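Long-range contact in cupin 2 conserved barrel domain protein (Leptotrichia buccalis, PDB 3RNS), which is of unknown function but carries a cupin-type beta-barrel domain, a fold found in many metal-dependent enzymes and small-molecule-binding proteins: residues D174-V179 / L221-K226. Numbering follows the deposited sequence.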
ATOM      1  N   ASP A 174     -11.913   5.557   3.531  1.00 43.57           N
ATOM      2  CA  ASP A 174     -11.142   5.897   2.356  1.00 41.68           C
ATOM      3  C   ASP A 174     -10.261   4.724   2.023  1.00 38.57           C
ATOM      4  O   ASP A 174      -9.649   4.146   2.901  1.00 37.87           O
ATOM      5  CB  ASP A 174     -10.247   7.126   2.581  1.00 42.09           C
ATOM      6  CG  ASP A 174     -11.039   8.395   2.903  1.00 45.90           C
ATOM      7  OD1 ASP A 174     -11.910   8.804   2.080  1.00 44.50           O
ATOM      8  OD2 ASP A 174     -10.791   8.979   4.012  1.00 53.91           O
ATOM      9  N   ALA A 175     -10.210   4.371   0.749  1.00 36.57           N
ATOM     10  CA  ALA A 175      -9.388   3.275   0.292  1.00 35.01           C
ATOM     11  C   ALA A 175      -8.251   3.805  -0.559  1.00 33.85           C
ATOM     12  O   ALA A 175      -8.472   4.570  -1.496  1.00 34.98           O
ATOM     13  CB  ALA A 175     -10.184   2.342  -0.551  1.00 34.25           C
ATOM     14  N   LEU A 176      -7.065   3.318  -0.293  1.00 31.65           N
ATOM     15  CA  LEU A 176      -5.939   3.505  -1.171  1.00 31.46           C
ATOM     16  C   LEU A 176      -5.743   2.206  -1.982  1.00 29.95           C
ATOM     17  O   LEU A 176      -5.567   1.127  -1.411  1.00 30.44           O
ATOM     18  CB  LEU A 176      -4.662   3.795  -0.344  1.00 30.91           C
ATOM     19  CG  LEU A 176      -3.424   3.963  -1.247  1.00 31.85           C
ATOM     20  CD1 LEU A 176      -3.477   5.368  -1.942  1.00 33.14           C
ATOM     21  CD2 LEU A 176      -2.150   3.714  -0.396  1.00 34.29           C
ATOM     22  N   VAL A 177      -5.746   2.315  -3.289  1.00 28.75           N
ATOM     23  CA  VAL A 177      -5.452   1.176  -4.151  1.00 28.53           C
ATOM     24  C   VAL A 177      -4.103   1.415  -4.823  1.00 28.23           C
ATOM     25  O   VAL A 177      -3.753   2.576  -5.160  1.00 29.68           O
ATOM     26  CB  VAL A 177      -6.590   0.922  -5.168  1.00 28.48           C
ATOM     27  CG1 VAL A 177      -7.895   0.606  -4.389  1.00 29.77           C
ATOM     28  CG2 VAL A 177      -6.811   2.125  -6.122  1.00 30.30           C
ATOM     29  N   THR A 178      -3.313   0.366  -4.906  1.00 27.19           N
ATOM     30  CA  THR A 178      -2.037   0.390  -5.607  1.00 28.53           C
ATOM     31  C   THR A 178      -1.988  -0.782  -6.590  1.00 27.77           C
ATOM     32  O   THR A 178      -2.202  -1.939  -6.192  1.00 27.17           O
ATOM     33  CB  THR A 178      -0.831   0.252  -4.634  1.00 28.62           C
ATOM     34  OG1 THR A 178      -0.940   1.241  -3.583  1.00 33.90           O
ATOM     35  CG2 THR A 178       0.501   0.513  -5.364  1.00 29.94           C
ATOM     36  N   VAL A 179      -1.626  -0.496  -7.843  1.00 27.01           N
ATOM     37  CA  VAL A 179      -1.630  -1.511  -8.847  1.00 26.79           C
ATOM     38  C   VAL A 179      -0.274  -2.148  -8.855  1.00 27.74           C
ATOM     39  O   VAL A 179       0.727  -1.462  -9.044  1.00 24.43           O
ATOM     40  CB  VAL A 179      -2.004  -0.965 -10.219  1.00 26.82           C
ATOM     41  CG1 VAL A 179      -1.759  -2.023 -11.346  1.00 25.70           C
ATOM     42  CG2 VAL A 179      -3.498  -0.499 -10.187  1.00 26.15           C
ATOM     43  N   LEU A 221      -3.389  -4.074  -4.561  1.00 26.46           N
ATOM     44  CA  LEU A 221      -3.513  -4.067  -3.138  1.00 26.92           C
ATOM     45  C   LEU A 221      -4.491  -2.964  -2.738  1.00 27.19           C
ATOM     46  O   LEU A 221      -4.377  -1.792  -3.180  1.00 27.52           O
ATOM     47  CB  LEU A 221      -2.149  -3.784  -2.493  1.00 27.45           C
ATOM     48  CG  LEU A 221      -2.052  -3.427  -0.989  1.00 27.98           C
ATOM     49  CD1 LEU A 221      -2.446  -4.629  -0.069  1.00 24.87           C
ATOM     50  CD2 LEU A 221      -0.622  -2.856  -0.696  1.00 26.51           C
ATOM     51  N   LEU A 222      -5.404  -3.314  -1.857  1.00 27.98           N
ATOM     52  CA  LEU A 222      -6.405  -2.382  -1.319  1.00 29.19           C
ATOM     53  C   LEU A 222      -6.165  -2.191   0.165  1.00 30.86           C
ATOM     54  O   LEU A 222      -6.114  -3.177   0.934  1.00 29.89           O
ATOM     55  CB  LEU A 222      -7.825  -2.943  -1.525  1.00 31.10           C
ATOM     56  CG  LEU A 222      -8.986  -2.150  -0.837  1.00 37.78           C
ATOM     57  CD1 LEU A 222      -9.203  -0.827  -1.571  1.00 36.90           C
ATOM     58  CD2 LEU A 222     -10.299  -2.937  -0.746  1.00 42.30           C
ATOM     59  N   ILE A 223      -6.033  -0.927   0.583  1.00 30.69           N
ATOM     60  CA  ILE A 223      -5.858  -0.602   1.987  1.00 30.91           C
ATOM     61  C   ILE A 223      -7.007   0.326   2.297  1.00 33.28           C
ATOM     62  O   ILE A 223      -7.043   1.488   1.816  1.00 33.11           O
ATOM     63  CB  ILE A 223      -4.497   0.096   2.307  1.00 30.57           C
ATOM     64  CG1 ILE A 223      -3.268  -0.744   1.866  1.00 27.99           C
ATOM     65  CG2 ILE A 223      -4.374   0.404   3.852  1.00 27.04           C
ATOM     66  CD1 ILE A 223      -1.995   0.125   1.699  1.00 28.47           C
ATOM     67  N   LEU A 224      -7.928  -0.170   3.114  1.00 33.79           N
ATOM     68  CA  LEU A 224      -9.076   0.594   3.578  1.00 36.78           C
ATOM     69  C   LEU A 224      -8.896   0.992   5.044  1.00 39.31           C
ATOM     70  O   LEU A 224      -8.740   0.119   5.910  1.00 39.41           O
ATOM     71  CB  LEU A 224     -10.338  -0.234   3.419  1.00 37.54           C
ATOM     72  CG  LEU A 224     -11.655   0.275   4.004  1.00 40.57           C
ATOM     73  CD1 LEU A 224     -12.012   1.584   3.310  1.00 42.44           C
ATOM     74  CD2 LEU A 224     -12.795  -0.824   3.847  1.00 38.69           C
ATOM     75  N   VAL A 225      -8.901   2.301   5.304  1.00 41.02           N
ATOM     76  CA  VAL A 225      -8.824   2.830   6.664  1.00 44.67           C
ATOM     77  C   VAL A 225     -10.189   3.404   7.069  1.00 47.46           C
ATOM     78  O   VAL A 225     -10.734   4.261   6.381  1.00 46.92           O
ATOM     79  CB  VAL A 225      -7.699   3.886   6.866  1.00 44.90           C
ATOM     80  CG1 VAL A 225      -6.312   3.325   6.486  1.00 44.57           C
ATOM     81  CG2 VAL A 225      -7.972   5.134   6.068  1.00 46.18           C
ATOM     82  N   LYS A 226     -10.703   2.907   8.198  1.00 50.53           N
ATOM     83  CA  LYS A 226     -12.116   3.086   8.651  1.00 54.43           C
ATOM     84  C   LYS A 226     -12.126   3.795   9.996  1.00 55.76           C
ATOM     85  O   LYS A 226     -11.166   3.581  10.747  1.00 56.26           O
ATOM     86  CB  LYS A 226     -12.819   1.721   8.878  1.00 55.60           C
ATOM     87  CG  LYS A 226     -13.054   0.859   7.651  1.00 57.08           C
ATOM     88  CD  LYS A 226     -14.030  -0.298   7.944  1.00 62.11           C
ATOM     89  CE  LYS A 226     -13.309  -1.632   8.219  1.00 63.32           C
ATOM     90  NZ  LYS A 226     -14.276  -2.769   8.380  1.00 66.52           N
TER
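L221 and T178 face each other as a hydrogen-bonded pair where two neighbouring antiparallel strands of the cupin barrel, 174-180 and 218-225, run side by side. L221 N reaches T178 O at 2.9 Å, and L221 O accepts T178 N in return, both donors in the plane of the carbonyl they meet. That same L221 O also receives a CA-H...O contact from V177 CA. L222 follows as a non-hydrogen-bonded pair with V177. With CG anti to the backbone N (chi1 172°), L222 CD1 reaches V177 CG1 at 3.4 Å and A175 CB at 3.5 Å, both tighter than normal carbon contacts, so one methyl bridges two residues of the facing strand. I223 returns to the face shared with L176 and T178: its N and O both bond to L176, I223 O to L176 N at 2.8 Å, with donors tilted out of the carbonyl planes. The side chains of I223 and L176 lie alongside each other, pointing the same way, and I39 of strand 37-44 touches both, packing the other half of the chain against this face. L224 then sets CD1 beside D174 O at 3.5 Å. V225 closes the pairing unevenly: its N binds D174 O with an N-H...O angle of 164°, whereas the return bond from D174 N to V225 O is weak, 3.3 Å long and bent to 124°.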